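Local structure of adenylyl-sulfate kinase 1, chloroplastic (Arabidopsis thaliana, 3UIE) at residues Val27-Gly32 with Cys100-Ile105; Asp123-Phe128 with Cys169-Gly174. The protein catalyses the ATP-dependent phosphorylation of adenosine 5'-phosphosulfate to 3'-phosphoadenylyl sulfate, the activated sulfate of the chloroplast, and works as a disulfide-linked homodimer. All blocks are in the same frame, centred on the assembly; numbering follows the deposited sequence. Where two conformers were deposited one is given.

Both interactions belong to the parallel sheet of a P-loop kinase, with strands in the order 2-3-1-4-5. Interaction 1 pairs the central strand 26-31 with 99-103, and interaction 2 pairs 124-129 with 171-173, one of two edge strands; their centres lie about 9 Å apart. Strands 26-31 and 124-129 are neighbours, so the contacts join directly: Trp-29 O lies 2.7 Å from Val-127 N, and Trp-29 CB packs 3.3 Å from Phe-124 CZ. Interaction 1 opens at its C-terminal end onto the ATP-binding loop and the adenylyl-sulfate pocket. Interaction 2 stays back from that pocket, Glu-126 about 12 Å from adenosine-5'-phosphosulfate at the nearest atoms, but Phe-128 comes within about 4 Å of Gly-32 and Leu-173 within about 8 Å of the ATP analogue.

Interaction 1: Val27-Gly32 with Cys100-Ile105. With ADX (adenosine-5'-phosphosulfate), chain D.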
loop_
_atom_site.group_PDB
_atom_site.type_symbol
_atom_site.label_atom_id
_atom_site.label_comp_id
_atom_site.label_asym_id
_atom_site.label_seq_id
_atom_site.Cartn_x
_atom_site.Cartn_y
_atom_site.Cartn_z
ATOM N N VAL A 27 -11.755 -0.683 4.226
ATOM C CA VAL A 27 -11.642 -0.752 2.776
ATOM C C VAL A 27 -13.022 -0.531 2.175
ATOM O O VAL A 27 -13.953 -1.255 2.512
ATOM C CB VAL A 27 -11.153 -2.137 2.336
ATOM C CG1 VAL A 27 -11.109 -2.211 0.815
ATOM C CG2 VAL A 27 -9.771 -2.440 2.959
ATOM N N ILE A 28 -13.149 0.469 1.302
ATOM C CA ILE A 28 -14.386 0.702 0.558
ATOM C C ILE A 28 -14.117 0.172 -0.837
ATOM O O ILE A 28 -13.391 0.782 -1.609
ATOM C CB ILE A 28 -14.751 2.199 0.478
ATOM C CG1 ILE A 28 -14.687 2.872 1.853
ATOM C CG2 ILE A 28 -16.129 2.399 -0.155
ATOM C CD1 ILE A 28 -15.392 2.153 2.955
ATOM N N TRP A 29 -14.682 -0.987 -1.144
ATOM C CA TRP A 29 -14.376 -1.671 -2.393
ATOM C C TRP A 29 -15.440 -1.349 -3.439
ATOM O O TRP A 29 -16.563 -1.872 -3.371
ATOM C CB TRP A 29 -14.254 -3.200 -2.166
ATOM C CG TRP A 29 -13.724 -3.874 -3.382
ATOM C CD1 TRP A 29 -14.424 -4.182 -4.522
ATOM C CD2 TRP A 29 -12.364 -4.235 -3.635
ATOM N NE1 TRP A 29 -13.582 -4.742 -5.457
ATOM C CE2 TRP A 29 -12.320 -4.782 -4.941
ATOM C CE3 TRP A 29 -11.187 -4.174 -2.879
ATOM C CZ2 TRP A 29 -11.135 -5.259 -5.501
ATOM C CZ3 TRP A 29 -10.014 -4.645 -3.446
ATOM C CH2 TRP A 29 -10.000 -5.180 -4.744
ATOM N N VAL A 30 -15.094 -0.484 -4.393
ATOM C CA VAL A 30 -16.044 -0.047 -5.426
ATOM C C VAL A 30 -15.857 -0.837 -6.722
ATOM O O VAL A 30 -14.809 -0.736 -7.381
ATOM C CB VAL A 30 -15.886 1.466 -5.729
ATOM C CG1 VAL A 30 -16.999 1.942 -6.665
ATOM C CG2 VAL A 30 -15.900 2.268 -4.447
ATOM N N THR A 31 -16.872 -1.622 -7.072
ATOM C CA THR A 31 -16.826 -2.494 -8.242
ATOM C C THR A 31 -17.948 -2.171 -9.247
ATOM O O THR A 31 -18.999 -1.653 -8.887
ATOM C CB THR A 31 -16.898 -3.981 -7.805
ATOM O OG1 THR A 31 -16.878 -4.831 -8.956
ATOM C CG2 THR A 31 -18.182 -4.248 -7.007
ATOM N N GLY A 32 -17.708 -2.445 -10.523
ATOM C CA GLY A 32 -18.732 -2.210 -11.524
ATOM C C GLY A 32 -18.113 -2.192 -12.901
ATOM O O GLY A 32 -16.890 -2.116 -13.036
ATOM N N CYS A 100 -9.564 3.380 2.933
ATOM C CA CYS A 100 -9.000 3.066 1.625
ATOM C C CYS A 100 -10.106 2.775 0.624
ATOM O O CYS A 100 -10.894 1.852 0.826
ATOM C CB CYS A 100 -8.068 1.846 1.741
ATOM S SG CYS A 100 -7.201 1.469 0.207
ATOM N N ILE A 101 -10.172 3.568 -0.447
ATOM C CA ILE A 101 -11.208 3.398 -1.455
ATOM C C ILE A 101 -10.606 2.712 -2.671
ATOM O O ILE A 101 -9.743 3.275 -3.332
ATOM C CB ILE A 101 -11.770 4.758 -1.889
ATOM C CG1 ILE A 101 -12.284 5.531 -0.665
ATOM C CG2 ILE A 101 -12.880 4.568 -2.958
ATOM C CD1 ILE A 101 -12.488 7.017 -0.936
ATOM N N ALA A 102 -11.028 1.481 -2.939
ATOM C CA ALA A 102 -10.510 0.759 -4.091
ATOM C C ALA A 102 -11.519 0.837 -5.216
ATOM O O ALA A 102 -12.679 0.482 -5.043
ATOM C CB ALA A 102 -10.209 -0.696 -3.724
ATOM N N SER A 103 -11.085 1.319 -6.370
ATOM C CA SER A 103 -11.981 1.520 -7.511
ATOM C C SER A 103 -11.466 0.748 -8.717
ATOM O O SER A 103 -10.645 1.260 -9.461
ATOM C CB SER A 103 -12.069 3.017 -7.836
ATOM O OG SER A 103 -12.743 3.273 -9.065
ATOM N N LEU A 104 -11.918 -0.490 -8.875
ATOM C CA LEU A 104 -11.433 -1.393 -9.912
ATOM C C LEU A 104 -12.654 -2.092 -10.467
ATOM O O LEU A 104 -13.597 -2.355 -9.720
ATOM C CB LEU A 104 -10.564 -2.477 -9.278
ATOM C CG LEU A 104 -9.053 -2.499 -9.130
ATOM C CD1 LEU A 104 -8.572 -1.459 -8.133
ATOM C CD2 LEU A 104 -8.660 -3.896 -8.671
ATOM N N ILE A 105 -12.646 -2.417 -11.760
ATOM C CA ILE A 105 -13.752 -3.194 -12.326
ATOM C C ILE A 105 -13.982 -4.452 -11.497
ATOM O O ILE A 105 -15.116 -4.784 -11.156
ATOM C CB ILE A 105 -13.511 -3.563 -13.811
ATOM C CG1 ILE A 105 -13.449 -2.295 -14.663
ATOM C CG2 ILE A 105 -14.622 -4.497 -14.324
ATOM C CD1 ILE A 105 -13.128 -2.549 -16.136
HETATM S SB ADX D . -9.776 -5.253 -13.522
HETATM O O1B ADX D . -8.484 -5.880 -13.539
HETATM O O2B ADX D . -10.745 -6.147 -14.197
HETATM O O3B ADX D . -10.250 -5.021 -12.143
HETATM P PA ADX D . -9.135 -2.565 -13.813
HETATM O O1A ADX D . -7.852 -2.785 -13.056
HETATM O O2A ADX D . -10.120 -1.708 -13.033
HETATM O O3A ADX D . -9.758 -3.955 -14.289
HETATM O "O5'" ADX D . -8.752 -1.833 -15.156
HETATM C "C5'" ADX D . -9.757 -1.265 -15.942
HETATM C "C4'" ADX D . -9.341 -0.199 -16.815
HETATM O "O4'" ADX D . -8.446 -0.716 -17.793
HETATM C "C3'" ADX D . -10.532 0.329 -17.530
HETATM O "O3'" ADX D . -10.629 1.696 -17.282
HETATM C "C2'" ADX D . -10.265 0.192 -18.903
HETATM O "O2'" ADX D . -10.099 1.486 -19.378
HETATM C "C1'" ADX D . -8.965 -0.492 -19.068
HETATM N N9 ADX D . -9.071 -1.678 -19.875
HETATM C C8 ADX D . -8.232 -2.035 -20.874
HETATM N N7 ADX D . -8.600 -3.241 -21.342
HETATM C C5 ADX D . -9.676 -3.651 -20.637
HETATM C C6 ADX D . -10.491 -4.799 -20.671
HETATM N N6 ADX D . -10.211 -5.845 -21.603
HETATM N N1 ADX D . -11.537 -4.911 -19.814
HETATM C C2 ADX D . -11.795 -3.934 -18.929
HETATM N N3 ADX D . -11.031 -2.819 -18.870
HETATM C C4 ADX D . -9.977 -2.654 -19.699
#
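Parallel strand pairing fills the first two thirds of this contact, and the last third turns it into a substrate site. Ile-28 N gives a nearly straight bond to Cys-100 O (2.7 Å, N-H...O 169°). Ile-28 O in turn accepts from Ala-102 N, and Val-30 N donates to Ala-102 O, almost along the C=O axis. The ladder then slackens: Leu-104 N reaches Val-30 O at 3.3 Å. The other edge of strand 26-31 is satisfied by strand 124-129, where Trp-29 bonds to Val-125 and Val-127.

Side chains alternate between two faces. On one, Ala-102 CB sits over a face of the Trp-29 ring, off toward its rim and 3.7 Å from Trp-29 CE3, a CH-pi contact; Trp-29 CG stands anti to the backbone N (chi1 -171°). On the other, Val-30 and Ile-101 run side by side, CG2 to CG2 at 4.1 Å, and Ser-103 OG is hydrogen-bonded to Asp-60 OD1.

Beyond the ladder, Thr-31 OG1, anti to its own N, donates to Ile-105 O over 2.8 Å from above the carbonyl plane, and also bonds to Tyr-163 OH. This ties down Ile-105, whose amide N is hydrogen-bonded to O2A of adenosine-5'-phosphosulfate (2.9 Å, 164°), while its CD1 lies 3.4 Å from C2 of the adenine. Gly-32 O is hydrogen-bonded to Lys-38 NZ. The sheet thus delivers a fixed amide to the negatively charged phosphate; Trp-29 NE1 and Leu-104 O, both bonded to Ser-106 OG, probably help to place Ser-106, the likely phosphoserine intermediate by analogy with relatives.

Interaction 2: Asp123-Phe128 with Cys169-Gly174; sequences DFVEVF and CEISLG
Strand 171-173 is added parallel to 124-129 at the border of the sheet, and its two faces differ sharply. One is tight and aliphatic: Val-127 CG1 meets Leu-173 CD1 at 3.6 Å, the two side chains crossing obliquely. Beside it Val-127 CG2 and Ile-171 lie alongside each other, and Val-125 CG1 crosses Ile-171 CD1. Helices 181-195 and 38-51 close over this layer through Tyr-191 and Leu-41.

On the other face Cys-169 still packs closely, its CB 3.3 Å from Glu-126 O and its SG 3.7 Å from Phe-128 CB. The packing loosens at exposed Ser-172, whose OG is 4.0 Å from Phe-128 CD2.

Between the strands, Ile-171 N donates to Glu-126 O in the carbonyl plane (3.2 Å), Phe-128 N to Ile-171 O, and Leu-173 N to Phe-128 O nearly along its C=O axis (2.8 Å). Before the strand begins, Glu-170, bent at chi2 (71°), replaces a backbone partner: Glu-126 N donates to Glu-170 OE1 (2.8 Å), approaching from above the carboxylate plane. Glu-126 OE1 lies 4.7 Å from Glu-170 OE1, and Arg-116 forms salt bridges to both glutamates, with Arg-112 adding one to Glu-126. This positive pair probably keeps both glutamates ionised.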
loop_
_atom_site.group_PDB
_atom_site.type_symbol
_atom_site.label_atom_id
_atom_site.label_comp_id
_atom_site.label_asym_id
_atom_site.label_seq_id
_atom_site.Cartn_x
_atom_site.Cartn_y
_atom_site.Cartn_z
ATOM N N ASP A 123 -14.853 -4.532 8.238
ATOM C CA ASP A 123 -13.828 -3.626 7.699
ATOM C C ASP A 123 -13.817 -3.546 6.170
ATOM O O ASP A 123 -13.029 -2.801 5.602
ATOM C CB ASP A 123 -12.425 -4.013 8.183
ATOM C CG ASP A 123 -12.214 -3.747 9.662
ATOM O OD1 ASP A 123 -13.076 -3.098 10.294
ATOM O OD2 ASP A 123 -11.173 -4.189 10.184
ATOM N N PHE A 124 -14.678 -4.322 5.516
ATOM C CA PHE A 124 -14.725 -4.358 4.059
ATOM C C PHE A 124 -16.129 -3.990 3.604
ATOM O O PHE A 124 -17.087 -4.707 3.881
ATOM C CB PHE A 124 -14.350 -5.752 3.568
ATOM C CG PHE A 124 -14.228 -5.873 2.077
ATOM C CD1 PHE A 124 -13.003 -5.684 1.465
ATOM C CD2 PHE A 124 -15.328 -6.213 1.290
ATOM C CE1 PHE A 124 -12.857 -5.819 0.106
ATOM C CE2 PHE A 124 -15.189 -6.351 -0.080
ATOM C CZ PHE A 124 -13.936 -6.150 -0.669
ATOM N N VAL A 125 -16.250 -2.853 2.931
ATOM C CA VAL A 125 -17.543 -2.347 2.501
ATOM C C VAL A 125 -17.615 -2.430 0.995
ATOM O O VAL A 125 -17.008 -1.621 0.296
ATOM C CB VAL A 125 -17.736 -0.888 2.930
ATOM C CG1 VAL A 125 -19.140 -0.388 2.528
ATOM C CG2 VAL A 125 -17.501 -0.753 4.441
ATOM N N GLU A 126 -18.359 -3.412 0.492
ATOM C CA GLU A 126 -18.451 -3.618 -0.949
ATOM C C GLU A 126 -19.520 -2.706 -1.531
ATOM O O GLU A 126 -20.680 -2.760 -1.132
ATOM C CB GLU A 126 -18.764 -5.086 -1.236
ATOM C CG GLU A 126 -18.616 -5.502 -2.686
ATOM C CD GLU A 126 -18.723 -7.006 -2.854
ATOM O OE1 GLU A 126 -19.196 -7.671 -1.909
ATOM O OE2 GLU A 126 -18.323 -7.524 -3.923
ATOM N N VAL A 127 -19.121 -1.881 -2.488
ATOM C CA VAL A 127 -19.990 -0.876 -3.078
ATOM C C VAL A 127 -20.181 -1.192 -4.559
ATOM O O VAL A 127 -19.214 -1.205 -5.312
ATOM C CB VAL A 127 -19.378 0.539 -2.911
ATOM C CG1 VAL A 127 -20.235 1.585 -3.598
ATOM C CG2 VAL A 127 -19.204 0.860 -1.428
ATOM N N PHE A 128 -21.420 -1.492 -4.962
ATOM C CA PHE A 128 -21.702 -1.892 -6.339
ATOM C C PHE A 128 -22.245 -0.700 -7.111
ATOM O O PHE A 128 -23.278 -0.132 -6.744
ATOM C CB PHE A 128 -22.741 -3.036 -6.348
ATOM C CG PHE A 128 -23.115 -3.538 -7.726
ATOM C CD1 PHE A 128 -22.205 -3.536 -8.774
ATOM C CD2 PHE A 128 -24.398 -4.019 -7.967
ATOM C CE1 PHE A 128 -22.566 -4.009 -10.029
ATOM C CE2 PHE A 128 -24.766 -4.483 -9.224
ATOM C CZ PHE A 128 -23.846 -4.477 -10.260
ATOM N N CYS A 169 -23.824 -7.117 -1.318
ATOM C CA CYS A 169 -22.920 -6.006 -1.014
ATOM C C CYS A 169 -23.560 -5.092 0.015
ATOM O O CYS A 169 -24.784 -5.109 0.196
ATOM C CB CYS A 169 -22.554 -5.241 -2.279
ATOM S SG CYS A 169 -23.933 -4.484 -3.106
ATOM N N GLU A 170 -22.726 -4.310 0.694
ATOM C CA GLU A 170 -23.178 -3.410 1.744
ATOM C C GLU A 170 -23.931 -2.221 1.154
ATOM O O GLU A 170 -24.884 -1.727 1.749
ATOM C CB GLU A 170 -21.979 -2.901 2.556
ATOM C CG GLU A 170 -21.430 -3.879 3.588
ATOM C CD GLU A 170 -20.707 -5.071 2.989
ATOM O OE1 GLU A 170 -20.259 -4.988 1.830
ATOM O OE2 GLU A 170 -20.574 -6.101 3.687
ATOM N N ILE A 171 -23.493 -1.755 -0.012
ATOM C CA ILE A 171 -24.098 -0.578 -0.623
ATOM C C ILE A 171 -24.232 -0.772 -2.124
ATOM O O ILE A 171 -23.287 -1.200 -2.778
ATOM C CB ILE A 171 -23.239 0.690 -0.385
ATOM C CG1 ILE A 171 -22.965 0.897 1.097
ATOM C CG2 ILE A 171 -23.934 1.931 -0.943
ATOM C CD1 ILE A 171 -22.050 2.118 1.366
ATOM N N SER A 172 -25.420 -0.499 -2.661
ATOM C CA SER A 172 -25.622 -0.502 -4.105
ATOM C C SER A 172 -25.977 0.906 -4.566
ATOM O O SER A 172 -26.855 1.542 -3.995
ATOM C CB SER A 172 -26.738 -1.475 -4.497
ATOM O OG SER A 172 -26.808 -1.613 -5.902
ATOM N N LEU A 173 -25.300 1.387 -5.607
ATOM C CA LEU A 173 -25.493 2.763 -6.071
ATOM C C LEU A 173 -25.851 2.823 -7.542
ATOM O O LEU A 173 -25.526 1.915 -8.306
ATOM C CB LEU A 173 -24.221 3.596 -5.832
ATOM C CG LEU A 173 -23.718 3.734 -4.394
ATOM C CD1 LEU A 173 -22.346 4.402 -4.421
ATOM C CD2 LEU A 173 -24.684 4.549 -3.576
ATOM N N GLY A 174 -26.530 3.898 -7.936
ATOM C CA GLY A 174 -26.652 4.219 -9.346
ATOM C C GLY A 174 -27.874 3.637 -10.024
ATOM O O GLY A 174 -28.185 4.009 -11.157
#